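Long-range contact in opsin (Leptosphaeria maculans, PDB 7BMH), which acts as a light-driven proton pump of the membrane, a seven-helix microbial rhodopsin that carries retinal on a lysine: residues L153-M157 and N214-K218. Sequence-based numbering, arbitrary orientation.
Sequences LLAGM and NARVK. With OLA (oleic acid), chain N.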
loop_
_atom_site.group_PDB
_atom_site.type_symbol
_atom_site.label_atom_id
_atom_site.label_comp_id
_atom_site.label_asym_id
_atom_site.label_seq_id
_atom_site.Cartn_x
_atom_site.Cartn_y
_atom_site.Cartn_z
ATOM N N LEU A 153 0.145 -16.189 7.593
ATOM C CA LEU A 153 0.265 -17.600 7.256
ATOM C C LEU A 153 1.710 -18.059 7.343
ATOM O O LEU A 153 1.994 -19.146 7.857
ATOM C CB LEU A 153 -0.276 -17.855 5.853
ATOM C CG LEU A 153 -1.692 -18.362 5.615
ATOM C CD1 LEU A 153 -2.530 -18.406 6.861
ATOM C CD2 LEU A 153 -2.352 -17.530 4.503
ATOM N N LEU A 154 2.635 -17.253 6.824
ATOM C CA LEU A 154 4.053 -17.593 6.873
ATOM C C LEU A 154 4.540 -17.769 8.313
ATOM O O LEU A 154 5.268 -18.721 8.623
ATOM C CB LEU A 154 4.857 -16.506 6.167
ATOM C CG LEU A 154 6.355 -16.754 6.053
ATOM C CD1 LEU A 154 6.579 -17.893 5.086
ATOM C CD2 LEU A 154 7.079 -15.508 5.583
ATOM N N ALA A 155 4.150 -16.850 9.206
ATOM C CA ALA A 155 4.585 -16.896 10.596
ATOM C C ALA A 155 3.848 -17.950 11.407
ATOM O O ALA A 155 4.343 -18.346 12.468
ATOM C CB ALA A 155 4.405 -15.523 11.263
ATOM N N GLY A 156 2.690 -18.415 10.932
ATOM C CA GLY A 156 1.856 -19.303 11.714
ATOM C C GLY A 156 0.959 -18.609 12.717
ATOM O O GLY A 156 0.562 -19.224 13.714
ATOM N N MET A 157 0.636 -17.336 12.503
ATOM C CA MET A 157 -0.326 -16.680 13.371
ATOM C C MET A 157 -1.665 -17.397 13.292
ATOM O O MET A 157 -1.999 -18.029 12.287
ATOM C CB MET A 157 -0.492 -15.212 12.982
ATOM C CG MET A 157 0.785 -14.420 13.131
ATOM S SD MET A 157 0.615 -12.710 12.618
ATOM C CE MET A 157 -0.451 -12.048 13.891
ATOM N N ASN A 214 5.387 -16.385 16.908
ATOM C CA ASN A 214 4.939 -17.583 16.209
ATOM C C ASN A 214 5.956 -18.074 15.187
ATOM O O ASN A 214 6.055 -19.283 14.951
ATOM C CB ASN A 214 3.602 -17.323 15.533
ATOM C CG ASN A 214 2.464 -17.368 16.500
ATOM O OD1 ASN A 214 2.018 -18.445 16.877
ATOM N ND2 ASN A 214 1.983 -16.205 16.914
ATOM N N ALA A 215 6.715 -17.175 14.560
ATOM C CA ALA A 215 7.710 -17.664 13.614
ATOM C C ALA A 215 8.862 -18.356 14.338
ATOM O O ALA A 215 9.475 -19.274 13.779
ATOM C CB ALA A 215 8.211 -16.522 12.732
ATOM N N ARG A 216 9.150 -17.947 15.581
ATOM C CA ARG A 216 10.151 -18.634 16.400
ATOM C C ARG A 216 9.870 -20.131 16.491
ATOM O O ARG A 216 10.763 -20.961 16.299
ATOM C CB ARG A 216 10.193 -18.026 17.808
ATOM C CG ARG A 216 11.377 -17.126 18.094
ATOM C CD ARG A 216 11.719 -17.120 19.586
ATOM N N VAL A 217 8.617 -20.491 16.776
ATOM C CA VAL A 217 8.228 -21.879 16.993
ATOM C C VAL A 217 8.416 -22.752 15.753
ATOM O O VAL A 217 8.425 -23.981 15.863
ATOM C CB VAL A 217 6.764 -21.897 17.484
ATOM C CG1 VAL A 217 6.310 -23.307 17.875
ATOM C CG2 VAL A 217 6.608 -20.940 18.650
ATOM N N LYS A 218 8.583 -22.156 14.576
ATOM C CA LYS A 218 8.628 -22.926 13.338
ATOM C C LYS A 218 10.044 -23.275 12.897
ATOM O O LYS A 218 10.209 -23.952 11.879
ATOM C CB LYS A 218 7.906 -22.159 12.224
ATOM C CG LYS A 218 6.576 -21.567 12.675
ATOM C CD LYS A 218 5.398 -22.274 12.057
ATOM C CE LYS A 218 5.189 -21.839 10.623
ATOM N NZ LYS A 218 3.855 -22.282 10.127
HETATM C C1 OLA N . -3.525 -20.390 10.437
HETATM O O1 OLA N . -2.586 -19.652 10.051
HETATM O O2 OLA N . -3.396 -21.263 11.326
HETATM C C2 OLA N . -4.895 -20.220 9.804
HETATM C C3 OLA N . -5.378 -18.814 9.653
HETATM C C4 OLA N . -6.802 -18.754 9.130
HETATM C C5 OLA N . -7.071 -17.610 8.183
HETATM C C6 OLA N . -6.974 -16.244 8.803
HETATM C C7 OLA N . -8.242 -15.782 9.506
HETATM C C8 OLA N . -9.353 -15.365 8.594
HETATM C C9 OLA N . -9.245 -13.951 8.110
HETATM C C10 OLA N . -10.212 -13.063 8.186
HETATM C C11 OLA N . -10.196 -11.680 7.612
HETATM C C12 OLA N . -11.469 -10.917 7.833
#
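Two transmembrane helices of the rhodopsin bundle, 135-155 and 187-216, finish side by side, and residues 153-157 meet 214-218 where both segments leave their helices. The CA atoms nearest each other are those of A155 and A215, 4.4 Å apart; A155 CB and A215 CB touch at 4.2 Å in the one apolar side-chain pairing between the segments. The CA-to-CB bond of L154 points away from 214-218, and its side chain packs on L222 and F225 of helix 220-249, while M157 packs on H206, L207 and N210, further back along helix 187-216.

The first helix closes in a Schellman motif. G156, at phi 83°, is its C' residue; M157 N turns back to the carbonyl of the residue before L153, and G156 N makes a weak bond to L153 O (3.2 Å). At these backbone angles a CB on G156 would jam against the preceding carbonyl, which by itself calls for glycine; it would also lie a tight 3.2 Å from K218 NZ.

A155 O lies 3.2 Å from N214 O, acceptor against acceptor, and 3.4 Å from A215 N at a poor angle, so neither pair bonds. N214 ND2 is instead bonded to N210 O in its own helix. The K218 side chain reaches across the helix end, with CE 3.7 Å from L154 O and NZ 4.3 Å from L153 O. An oleic acid headgroup sits beside L153, CD1 to O1 3.4 Å.

The helix ends thus meet by van der Waals packing, alanine methyls together and lysine methylenes against carbonyls, without a directional bond; the K218 amine adds at most longer-range electrostatics.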